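Local structure of conserved hypothetical exported protein (Bacteroides fragilis, 4JJA) at residues 303-308 with 342-347; 149-154 with 346-351; 239-244 with 318-323; 254-259 with 312-317. The protein is of unproven function but probably hydrolyses peptidoglycan as an exo-acting beta-N-acetylmuramidase. All blocks are in the same frame, centred on the assembly; numbering follows the deposited sequence.

Overall arrangement
Helix 305-314 links interactions 1 and 4: residues 303-308 at its start meet residues 342-347, while residues 312-317 at its end meet the turn after strand 253-256. Interaction 3 touches both, with Leu307 CD1 packing on Thr239 and Phe320, and Ser242 N probably hydrogen-bonded to Gly255 O. Interactions 3 and 4 have centres about 9 Å apart. Interaction 2 shares helix 344-350 with interaction 1, their centres about 11 Å apart, and ties it to the loop after strand 136-140 of the parallel sheet. Along the chain, interaction 2 brackets interactions 3 and 4. Three contacts thus knit the C-terminal family region internally, and the remaining one joins it to the N-terminal region.

Interaction 1 (303-308 with 342-347); sequences NLDYLI and KSADEI
Leu304 and Ile347 make the tight part of this contact. CD1 of Leu304 lies 3.5 Å from CG2 of Ile347, closer than usual van der Waals contact, and the two side chains cross at about a right angle. The same leucine methyl is 3.7 Å from Ile347 CB, the branch point. CG2 of Ile347, anti to the backbone N while CG1 takes chi1 -61°, is the branch that meets Leu304 CD1. Beyond the two segments Leu304 also packs on Trp351, and Ile347 on Met337 and Ile338 of helix 333-339.

Toward solvent the fit is looser. Ile308 CD1 stands 4.1 Å from Ile347 CD1, although it comes within 3.5 Å of Ala344 N at the first turn of helix 344-350. Ala344 CB, 4.0 Å from Leu304 CB, is bordered on the outside by the exposed carboxylate of Asp305, whose OD1 is 3.3 Å away.

No hydrogen bond crosses between the segments. Asn303 OD1 accepts from Asp305 N; Ser343 OG accepts from Glu346 N and, in the conformer given, Glu346 OE1 accepts from Ser343 N, a capping box. The capping bonds stay within each segment, leaving cohesion across the contact to apolar packing.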
# COMPACT_ATOMS: atom_id res chain seq x y z
N ASN A 303 -2.90 11.75 -11.49
CA ASN A 303 -3.63 12.49 -12.49
C ASN A 303 -4.90 13.04 -11.86
O ASN A 303 -5.85 12.26 -11.64
CB ASN A 303 -3.94 11.58 -13.66
CG ASN A 303 -4.59 12.31 -14.79
OD1 ASN A 303 -4.90 13.50 -14.67
ND2 ASN A 303 -4.83 11.61 -15.92
N LEU A 304 -4.93 14.35 -11.60
CA LEU A 304 -6.08 15.02 -11.02
C LEU A 304 -7.20 15.30 -11.99
O LEU A 304 -8.23 15.82 -11.60
CB LEU A 304 -5.67 16.30 -10.29
CG LEU A 304 -4.69 16.18 -9.16
CD1 LEU A 304 -4.27 17.55 -8.66
CD2 LEU A 304 -5.27 15.30 -8.01
N ASP A 305 -7.02 14.94 -13.26
CA ASP A 305 -8.07 15.19 -14.25
C ASP A 305 -9.41 14.62 -13.82
O ASP A 305 -10.47 15.20 -14.11
CB ASP A 305 -7.71 14.60 -15.64
CG ASP A 305 -6.69 15.39 -16.44
OD1 ASP A 305 -6.38 16.51 -16.09
OD2 ASP A 305 -6.22 14.84 -17.48
N TYR A 306 -9.38 13.40 -13.25
CA TYR A 306 -10.60 12.71 -12.98
C TYR A 306 -11.37 13.40 -11.85
O TYR A 306 -12.59 13.63 -11.94
CB TYR A 306 -10.30 11.24 -12.63
CG TYR A 306 -9.34 10.57 -13.59
CD1 TYR A 306 -9.57 10.61 -14.95
CD2 TYR A 306 -8.22 9.90 -13.15
CE1 TYR A 306 -8.67 10.01 -15.86
CE2 TYR A 306 -7.33 9.29 -14.04
CZ TYR A 306 -7.55 9.36 -15.40
OH TYR A 306 -6.69 8.71 -16.26
N LEU A 307 -10.67 13.71 -10.77
CA LEU A 307 -11.25 14.39 -9.66
C LEU A 307 -11.86 15.76 -10.07
O LEU A 307 -12.96 16.11 -9.67
CB LEU A 307 -10.13 14.50 -8.63
CG LEU A 307 -10.51 15.07 -7.29
CD1 LEU A 307 -11.40 14.13 -6.50
CD2 LEU A 307 -9.28 15.36 -6.49
N ILE A 308 -11.10 16.49 -10.87
CA ILE A 308 -11.53 17.81 -11.31
C ILE A 308 -12.75 17.70 -12.21
O ILE A 308 -13.71 18.49 -12.11
CB ILE A 308 -10.33 18.54 -11.96
CG1 ILE A 308 -9.29 18.87 -10.89
CG2 ILE A 308 -10.79 19.79 -12.78
CD1 ILE A 308 -7.98 19.43 -11.43
N LYS A 342 -8.44 26.07 -10.66
CA LYS A 342 -7.10 25.75 -11.20
C LYS A 342 -7.08 24.42 -11.93
O LYS A 342 -7.94 23.57 -11.76
CB LYS A 342 -6.09 25.75 -10.07
CG LYS A 342 -6.01 27.07 -9.28
CD LYS A 342 -5.67 28.29 -10.10
CE LYS A 342 -5.71 29.54 -9.23
NZ LYS A 342 -5.37 30.77 -9.96
N SER A 343 -6.09 24.27 -12.81
CA SER A 343 -5.93 23.09 -13.62
C SER A 343 -5.21 21.97 -12.91
O SER A 343 -4.44 22.21 -11.96
CB SER A 343 -5.17 23.43 -14.91
OG SER A 343 -3.81 23.65 -14.64
N ALA A 344 -5.40 20.75 -13.41
CA ALA A 344 -4.69 19.59 -12.90
C ALA A 344 -3.19 19.82 -12.91
O ALA A 344 -2.49 19.53 -11.97
CB ALA A 344 -5.07 18.32 -13.72
N ASP A 345 -2.69 20.36 -14.01
CA ASP A 345 -1.24 20.56 -14.16
C ASP A 345 -0.71 21.59 -13.16
O ASP A 345 0.38 21.43 -12.61
CB ASP A 345 -0.89 20.99 -15.60
CG ASP A 345 -0.91 19.86 -16.59
OD1 ASP A 345 -1.07 18.68 -16.25
OD2 ASP A 345 -0.82 20.18 -17.81
N GLU A 346 -1.47 22.67 -12.95
CA GLU A 346 -1.09 23.71 -12.00
C GLU A 346 -0.97 23.15 -10.59
O GLU A 346 -0.05 23.45 -9.84
CB GLU A 346 -2.19 24.78 -11.94
CG GLU A 346 -2.15 25.86 -12.96
CD GLU A 346 -3.14 26.91 -12.56
OE1 GLU A 346 -4.35 26.76 -12.86
OE2 GLU A 346 -2.67 27.84 -11.88
N ILE A 347 -1.96 22.37 -10.19
CA ILE A 347 -1.99 21.81 -8.85
C ILE A 347 -0.84 20.82 -8.69
O ILE A 347 -0.09 20.88 -7.69
CB ILE A 347 -3.37 21.15 -8.54
CG1 ILE A 347 -4.47 22.20 -8.65
CG2 ILE A 347 -3.34 20.52 -7.15
CD1 ILE A 347 -5.88 21.62 -8.60

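Interaction 2 (149-154 with 346-351); sequences YVDGPI and EIKARW
Trp351 meets the Asp151-Gly152-Pro153 segment with both its N-H and one face of its indole. NE1 donates to Asp151 OD1 over 2.8 Å, at an N-H...O angle of 150°. The nitrogen approaches from above the carboxylate plane, which stands 72° from the ring plane. Gly152 CA lies over the five-membered ring, 3.5 Å from its centroid and only 10° off the normal, a CH-pi contact. A second one, from Pro153 CD to the centroid of the six-membered ring, measures 4.0 Å, and CD also lies 3.6 Å from Trp351 CE3. On the opposite face Lys348 O lies 3.3 Å from the Trp351 ring plane, toward the rim. The second carboxylate oxygen of Asp151, OD2, uses its syn lone pair for a salt bridge at 2.9 Å to NZ of Lys348, whose chain runs extended beyond CG. One buried aspartate thus grips two side chains of the 346-351 segment.

In the next shell the backbone of Ile302 serves both charged partners: its N donates to Asp151 OD2 and its O accepts from Lys348 NZ. Further out, Tyr333 of helix 333-339 packs on Trp351, and Pro153 O accepts from Arg115.

Residues 149-154 belong to the loop after strand 136-140 of the Rossmann-like parallel sheet, in the N-terminal NamZ family region, whereas residues 346-351 belong to the C-terminal one. A salt bridge beside an indole covered on one face by Gly152 CA and the Pro153 ring here forms a buried junction between the two parts of this NamZ-type architecture.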
# COMPACT_ATOMS: atom_id res chain seq x y z
N TYR A 149 8.21 5.60 -9.57
CA TYR A 149 8.10 7.05 -9.45
C TYR A 149 7.80 7.43 -8.04
O TYR A 149 7.50 6.61 -7.19
CB TYR A 149 7.08 7.63 -10.42
CG TYR A 149 5.61 7.35 -10.17
CD1 TYR A 149 5.09 6.07 -10.18
CD2 TYR A 149 4.72 8.42 -9.98
CE1 TYR A 149 3.68 5.88 -10.01
CE2 TYR A 149 3.38 8.22 -9.83
CZ TYR A 149 2.86 6.96 -9.87
OH TYR A 149 1.50 6.81 -9.76
N VAL A 150 7.88 8.74 -7.79
CA VAL A 150 7.54 9.41 -6.53
C VAL A 150 6.58 10.53 -6.92
O VAL A 150 6.83 11.26 -7.90
CB VAL A 150 8.79 9.95 -5.83
CG1 VAL A 150 8.42 10.66 -4.51
CG2 VAL A 150 9.80 8.81 -5.60
N ASP A 151 5.47 10.69 -6.19
CA ASP A 151 4.51 11.72 -6.58
C ASP A 151 3.62 12.10 -5.42
O ASP A 151 3.35 11.33 -4.50
CB ASP A 151 3.66 11.20 -7.76
CG ASP A 151 3.23 12.27 -8.73
OD1 ASP A 151 3.56 13.44 -8.55
OD2 ASP A 151 2.54 11.86 -9.71
N GLY A 152 3.09 13.31 -5.54
CA GLY A 152 2.13 13.84 -4.60
C GLY A 152 2.78 14.64 -3.47
O GLY A 152 3.98 14.58 -3.26
N PRO A 153 1.97 15.44 -2.76
CA PRO A 153 2.47 16.18 -1.64
C PRO A 153 3.03 15.28 -0.55
O PRO A 153 2.48 14.19 -0.31
CB PRO A 153 1.23 16.93 -1.11
CG PRO A 153 0.19 16.75 -2.05
CD PRO A 153 0.52 15.56 -2.90
N ILE A 154 4.04 15.74 0.16
CA ILE A 154 4.43 15.10 1.42
C ILE A 154 3.32 15.34 2.43
O ILE A 154 2.81 16.44 2.54
CB ILE A 154 5.81 15.63 1.91
CG1 ILE A 154 6.96 15.24 0.92
CG2 ILE A 154 6.12 15.13 3.32
CD1 ILE A 154 8.31 15.93 1.15
N GLU A 346 -1.47 22.67 -12.95
CA GLU A 346 -1.09 23.71 -12.00
C GLU A 346 -0.97 23.15 -10.59
O GLU A 346 -0.05 23.45 -9.84
CB GLU A 346 -2.19 24.78 -11.94
CG GLU A 346 -2.15 25.86 -12.96
CD GLU A 346 -3.14 26.91 -12.56
OE1 GLU A 346 -4.35 26.76 -12.86
OE2 GLU A 346 -2.67 27.84 -11.88
N ILE A 347 -1.96 22.37 -10.19
CA ILE A 347 -1.99 21.81 -8.85
C ILE A 347 -0.84 20.82 -8.69
O ILE A 347 -0.09 20.88 -7.69
CB ILE A 347 -3.37 21.15 -8.54
CG1 ILE A 347 -4.47 22.20 -8.65
CG2 ILE A 347 -3.34 20.52 -7.15
CD1 ILE A 347 -5.88 21.62 -8.60
N LYS A 348 -0.68 19.92 -9.65
CA LYS A 348 0.38 18.92 -9.57
C LYS A 348 1.77 19.59 -9.52
O LYS A 348 2.64 19.18 -8.78
CB LYS A 348 0.24 17.94 -10.71
CG LYS A 348 1.42 17.00 -10.80
CD LYS A 348 1.06 15.77 -11.59
CE LYS A 348 2.22 14.78 -11.59
NZ LYS A 348 1.81 13.46 -12.04
N ALA A 349 1.98 20.66 -10.28
CA ALA A 349 3.23 21.35 -10.27
C ALA A 349 3.58 21.88 -8.87
O ALA A 349 4.74 22.02 -8.55
CB ALA A 349 3.22 22.52 -11.32
N ARG A 350 2.57 22.19 -8.05
CA ARG A 350 2.80 22.76 -6.74
C ARG A 350 3.57 21.78 -5.81
O ARG A 350 4.26 22.23 -4.91
CB ARG A 350 1.50 23.24 -6.11
CG ARG A 350 1.75 24.07 -4.87
CD ARG A 350 0.54 24.80 -4.42
NE ARG A 350 0.74 25.45 -3.13
CZ ARG A 350 -0.21 26.20 -2.56
NH1 ARG A 350 -1.33 26.46 -3.20
NH2 ARG A 350 -0.03 26.69 -1.34
N TRP A 351 3.43 20.48 -6.04
CA TRP A 351 4.11 19.49 -5.23
C TRP A 351 5.43 19.01 -5.82
O TRP A 351 6.07 18.13 -5.26
CB TRP A 351 3.21 18.36 -4.80
CG TRP A 351 2.71 17.44 -5.85
CD1 TRP A 351 3.43 16.57 -6.66
CD2 TRP A 351 1.33 17.20 -6.19
NE1 TRP A 351 2.58 15.84 -7.44
CE2 TRP A 351 1.29 16.17 -7.15
CE3 TRP A 351 0.12 17.73 -5.72
CZ2 TRP A 351 0.09 15.67 -7.66
CZ3 TRP A 351 -1.07 17.22 -6.23
CH2 TRP A 351 -1.07 16.21 -7.19

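Interaction 3 (239-244 with 318-323); sequences TPVSLG and DRFFRP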
# COMPACT_ATOMS: atom_id res chain seq x y z
N THR A 239 -14.62 11.63 -1.57
CA THR A 239 -15.72 12.23 -2.28
C THR A 239 -16.87 11.24 -2.27
O THR A 239 -16.68 10.08 -1.91
CB THR A 239 -15.36 12.54 -3.77
OG1 THR A 239 -15.47 11.33 -4.55
CG2 THR A 239 -13.98 13.20 -3.94
N PRO A 240 -18.06 11.62 -2.79
CA PRO A 240 -19.15 10.65 -2.95
C PRO A 240 -19.13 9.81 -4.23
O PRO A 240 -20.03 9.01 -4.47
CB PRO A 240 -20.40 11.52 -2.93
CG PRO A 240 -19.96 12.87 -2.82
CD PRO A 240 -18.51 12.99 -2.97
N VAL A 241 -18.13 10.01 -5.06
CA VAL A 241 -18.06 9.37 -6.38
C VAL A 241 -17.69 7.89 -6.19
O VAL A 241 -16.79 7.56 -5.43
CB VAL A 241 -17.02 10.09 -7.27
CG1 VAL A 241 -16.84 9.42 -8.57
CG2 VAL A 241 -17.40 11.55 -7.44
N SER A 242 -18.37 7.00 -6.91
CA SER A 242 -17.99 5.60 -6.93
C SER A 242 -16.75 5.42 -7.82
O SER A 242 -16.67 6.00 -8.92
CB SER A 242 -19.12 4.72 -7.52
OG SER A 242 -18.68 3.37 -7.70
N LEU A 243 -15.86 4.54 -7.37
CA LEU A 243 -14.70 4.16 -8.15
C LEU A 243 -14.80 2.70 -8.61
O LEU A 243 -13.79 2.06 -8.99
CB LEU A 243 -13.40 4.47 -7.41
CG LEU A 243 -13.25 3.96 -5.99
CD1 LEU A 243 -13.04 2.45 -5.89
CD2 LEU A 243 -12.07 4.67 -5.31
N GLY A 244 -16.02 2.16 -8.58
CA GLY A 244 -16.25 0.83 -9.15
C GLY A 244 -16.25 -0.33 -8.19
O GLY A 244 -16.34 -1.48 -8.65
N ASP A 318 -18.31 22.63 -2.38
CA ASP A 318 -17.39 22.10 -1.39
C ASP A 318 -17.88 20.80 -0.75
O ASP A 318 -17.07 20.03 -0.25
CB ASP A 318 -17.10 23.16 -0.35
CG ASP A 318 -16.05 22.76 0.66
OD1 ASP A 318 -14.87 22.56 0.31
OD2 ASP A 318 -16.42 22.68 1.85
N ARG A 319 -19.18 20.50 -0.84
CA ARG A 319 -19.72 19.25 -0.33
C ARG A 319 -19.24 18.03 -1.10
O ARG A 319 -19.35 16.91 -0.62
CB ARG A 319 -21.27 19.29 -0.29
CG ARG A 319 -21.84 20.38 0.51
CD ARG A 319 -21.20 20.45 1.89
NE ARG A 319 -21.81 21.52 2.72
CZ ARG A 319 -22.80 21.33 3.58
NH1 ARG A 319 -23.31 20.13 3.79
NH2 ARG A 319 -23.27 22.39 4.28
N PHE A 320 -18.69 18.25 -2.28
CA PHE A 320 -18.02 17.17 -3.03
C PHE A 320 -16.87 16.54 -2.26
O PHE A 320 -16.56 15.36 -2.44
CB PHE A 320 -17.52 17.78 -4.34
CG PHE A 320 -16.74 16.82 -5.20
CD1 PHE A 320 -17.39 15.96 -6.10
CD2 PHE A 320 -15.38 16.83 -5.17
CE1 PHE A 320 -16.66 15.11 -6.90
CE2 PHE A 320 -14.67 16.00 -5.99
CZ PHE A 320 -15.32 15.16 -6.84
N PHE A 321 -16.18 17.34 -1.47
CA PHE A 321 -14.99 16.87 -0.74
C PHE A 321 -15.38 16.53 0.67
O PHE A 321 -15.76 17.40 1.42
CB PHE A 321 -13.86 17.91 -0.72
CG PHE A 321 -13.34 18.27 -2.08
CD1 PHE A 321 -12.43 17.49 -2.72
CD2 PHE A 321 -13.77 19.45 -2.71
CE1 PHE A 321 -11.96 17.84 -3.99
CE2 PHE A 321 -13.31 19.82 -3.94
CZ PHE A 321 -12.39 19.01 -4.59
N ARG A 322 -15.28 15.26 1.03
CA ARG A 322 -15.50 14.81 2.39
C ARG A 322 -14.52 15.55 3.30
O ARG A 322 -13.43 15.91 2.88
CB ARG A 322 -15.21 13.32 2.48
CG ARG A 322 -16.32 12.52 1.77
CD ARG A 322 -16.07 11.08 1.63
NE ARG A 322 -17.28 10.35 1.31
CZ ARG A 322 -17.33 9.04 1.06
NH1 ARG A 322 -16.19 8.32 0.99
NH2 ARG A 322 -18.52 8.47 0.82
N PRO A 323 -14.84 15.69 4.61
CA PRO A 323 -13.89 16.33 5.52
C PRO A 323 -12.49 15.71 5.43
O PRO A 323 -11.47 16.42 5.51
CB PRO A 323 -14.56 16.13 6.86
CG PRO A 323 -16.01 16.19 6.54
CD PRO A 323 -16.15 15.44 5.24
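Thr239 O is set over the flat face of the Arg322 guanidinium instead of in front of its N-H groups. In the conformer given, the oxygen is 3.1 Å above the guanidinium plane, over its centre, and 3.2 Å from CZ. NE of Arg322 is as near as 3.3 Å to Thr239 O, but the angle is too poor for a hydrogen bond. The arginine chain, extended from CG to NE, passes alongside the Thr239 backbone, and NH1 finds its acceptor in Glu237 O.

A second carbonyl is approached by carbon. Phe320 O lies 3.2 Å from Thr239 CA in a C-H...O contact with an angle of 137° at the hydrogen, and Pro240 CD is 3.1 Å from that same oxygen.

Phe320 CG is anti to the backbone N (chi1 177°), and the ring beyond it lies beside Thr239. Thr239 CB sits over one face, 4.2 Å from the centroid, with CG2 3.5 Å from Phe320 CE2. Obliquely to the ring comes Val241 CG2, 3.7 Å from Phe320 CE1. Thr239 OG1 takes Val241 N in an ST turn and also pairs with Phe236 O.

No hydrogen bond joins the two segments. Phe320 O is buried with no polar partner in the model, so the C-H groups around it probably offer its main compensation, while the guanidinium charge may stabilise Thr239 O electrostatically.

Interaction 4 (254-259 with 312-317); sequences YGHPNM and HNLNMG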
# COMPACT_ATOMS: atom_id res chain seq x y z
N TYR A 254 -14.94 5.68 -12.85
CA TYR A 254 -15.51 6.56 -11.83
C TYR A 254 -16.86 7.05 -12.29
O TYR A 254 -17.10 7.22 -13.48
CB TYR A 254 -14.59 7.71 -11.44
CG TYR A 254 -14.31 8.73 -12.49
CD1 TYR A 254 -13.27 8.54 -13.41
CD2 TYR A 254 -15.05 9.90 -12.59
CE1 TYR A 254 -12.96 9.52 -14.34
CE2 TYR A 254 -14.76 10.85 -13.53
CZ TYR A 254 -13.72 10.68 -14.40
OH TYR A 254 -13.42 11.64 -15.35
N GLY A 255 -17.78 7.25 -11.36
CA GLY A 255 -19.09 7.74 -11.75
C GLY A 255 -19.98 7.95 -10.54
O GLY A 255 -19.65 7.60 -9.43
N HIS A 256 -21.17 8.50 -10.80
CA HIS A 256 -22.08 8.87 -9.72
C HIS A 256 -23.48 9.01 -10.32
O HIS A 256 -23.62 9.38 -11.49
CB HIS A 256 -21.60 10.22 -9.14
CG HIS A 256 -22.35 10.69 -7.95
ND1 HIS A 256 -23.58 11.30 -8.05
CD2 HIS A 256 -22.09 10.53 -6.63
CE1 HIS A 256 -24.03 11.53 -6.83
NE2 HIS A 256 -23.15 11.08 -5.95
N PRO A 257 -24.51 8.71 -9.52
CA PRO A 257 -25.88 8.82 -10.10
C PRO A 257 -26.30 10.20 -10.59
O PRO A 257 -27.20 10.29 -11.41
CB PRO A 257 -26.78 8.38 -8.99
CG PRO A 257 -25.95 8.01 -7.86
CD PRO A 257 -24.52 8.15 -8.17
N ASN A 258 -25.66 11.25 -10.07
CA ASN A 258 -25.98 12.62 -10.40
C ASN A 258 -25.12 13.17 -11.54
O ASN A 258 -25.44 14.20 -12.08
CB ASN A 258 -25.92 13.52 -9.14
CG ASN A 258 -27.04 13.20 -8.13
OD1 ASN A 258 -27.03 12.11 -7.47
ND2 ASN A 258 -28.04 14.06 -8.06
N MSE A 259 -24.04 12.47 -11.92
CA MSE A 259 -23.17 12.92 -12.98
C MSE A 259 -23.91 12.84 -14.28
O MSE A 259 -24.74 11.95 -14.51
CB MSE A 259 -21.86 12.12 -12.99
CG MSE A 259 -20.85 12.73 -11.99
SE MSE A 259 -19.26 11.70 -11.65
CE MSE A 259 -18.58 11.61 -13.39
N HIS A 312 -16.44 19.47 -11.14
CA HIS A 312 -17.14 20.45 -11.92
C HIS A 312 -18.43 19.92 -12.51
O HIS A 312 -19.37 20.68 -12.71
CB HIS A 312 -16.24 21.03 -13.03
CG HIS A 312 -15.15 21.88 -12.48
ND1 HIS A 312 -15.38 23.09 -11.84
CD2 HIS A 312 -13.81 21.69 -12.45
CE1 HIS A 312 -14.22 23.58 -11.43
NE2 HIS A 312 -13.25 22.76 -11.80
N ASN A 313 -18.51 18.62 -12.78
CA ASN A 313 -19.73 18.09 -13.34
C ASN A 313 -20.84 18.05 -12.30
O ASN A 313 -22.01 18.32 -12.62
CB ASN A 313 -19.50 16.67 -13.88
CG ASN A 313 -20.71 16.14 -14.63
OD1 ASN A 313 -21.51 15.45 -14.07
ND2 ASN A 313 -20.92 16.60 -15.86
N LEU A 314 -20.51 17.67 -11.06
CA LEU A 314 -21.54 17.46 -10.07
C LEU A 314 -22.20 18.74 -9.56
O LEU A 314 -23.33 18.70 -9.08
CB LEU A 314 -21.00 16.63 -8.91
CG LEU A 314 -21.06 15.16 -9.19
CD1 LEU A 314 -20.16 14.37 -8.24
CD2 LEU A 314 -22.52 14.61 -9.17
N ASN A 315 -21.46 19.86 -9.57
CA ASN A 315 -22.04 21.16 -9.15
C ASN A 315 -22.56 21.15 -7.75
O ASN A 315 -23.57 21.81 -7.45
CB ASN A 315 -23.23 21.56 -10.06
CG ASN A 315 -22.83 21.88 -11.44
OD1 ASN A 315 -21.89 22.61 -11.67
ND2 ASN A 315 -23.60 21.35 -12.40
N MSE A 316 -21.87 20.47 -6.85
CA MSE A 316 -22.27 20.52 -5.43
C MSE A 316 -21.27 21.24 -4.55
O MSE A 316 -21.30 21.15 -3.28
CB MSE A 316 -22.58 19.11 -4.93
CG MSE A 316 -21.43 18.24 -4.81
SE MSE A 316 -21.75 16.47 -3.93
CE MSE A 316 -22.77 15.68 -5.31
N GLY A 317 -20.41 22.00 -5.20
CA GLY A 317 -19.42 22.80 -4.52
C GLY A 317 -18.61 22.00 -3.52
O GLY A 317 -18.22 20.89 -3.76
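Leu314, the last residue of helix 305-314, packs against His256 and Met259, the first and last residues of a type I beta turn following strand 253-256 of the three-stranded antiparallel sheet. The contact therefore sets a helix end against a turn that leaves an outer strand of that sheet.

Leu314 and the His256 side chain cross at about a right angle. CD2 of the leucine approaches the imidazole obliquely and is 3.7 Å from ND1 of His256. It also reaches 3.6 Å from CB of Asn258, so a single methyl touches two residues of the turn. The other methyl, CD1, lies on one side of the imidazole plane, toward the rim, and Pro257 CD covers the opposite face.

The imidazole is held by the turn itself. Asn258 N donates to His256 ND1 across 2.9 Å at an N-H...N angle of 162°, with the donor tilted 20° out of the ring plane. CG of His256 is anti to the backbone N (chi1 -174°), and its CB points toward the helix segment.

Met259, present as selenomethionine, crosses both helix residues obliquely. Its CG is 3.7 Å from Leu314 CG, an apolar contact made by the middle of the chain and not by selenium.

Asn313 supplies the polar flank. No hydrogen bond spans the two segments, but Asn313 OD1 accepts from Thr260 N, the residue directly after the turn. That amide oxygen also lies against the turn's last residue, with Asn313 OD1 3.2 Å from Met259 CA.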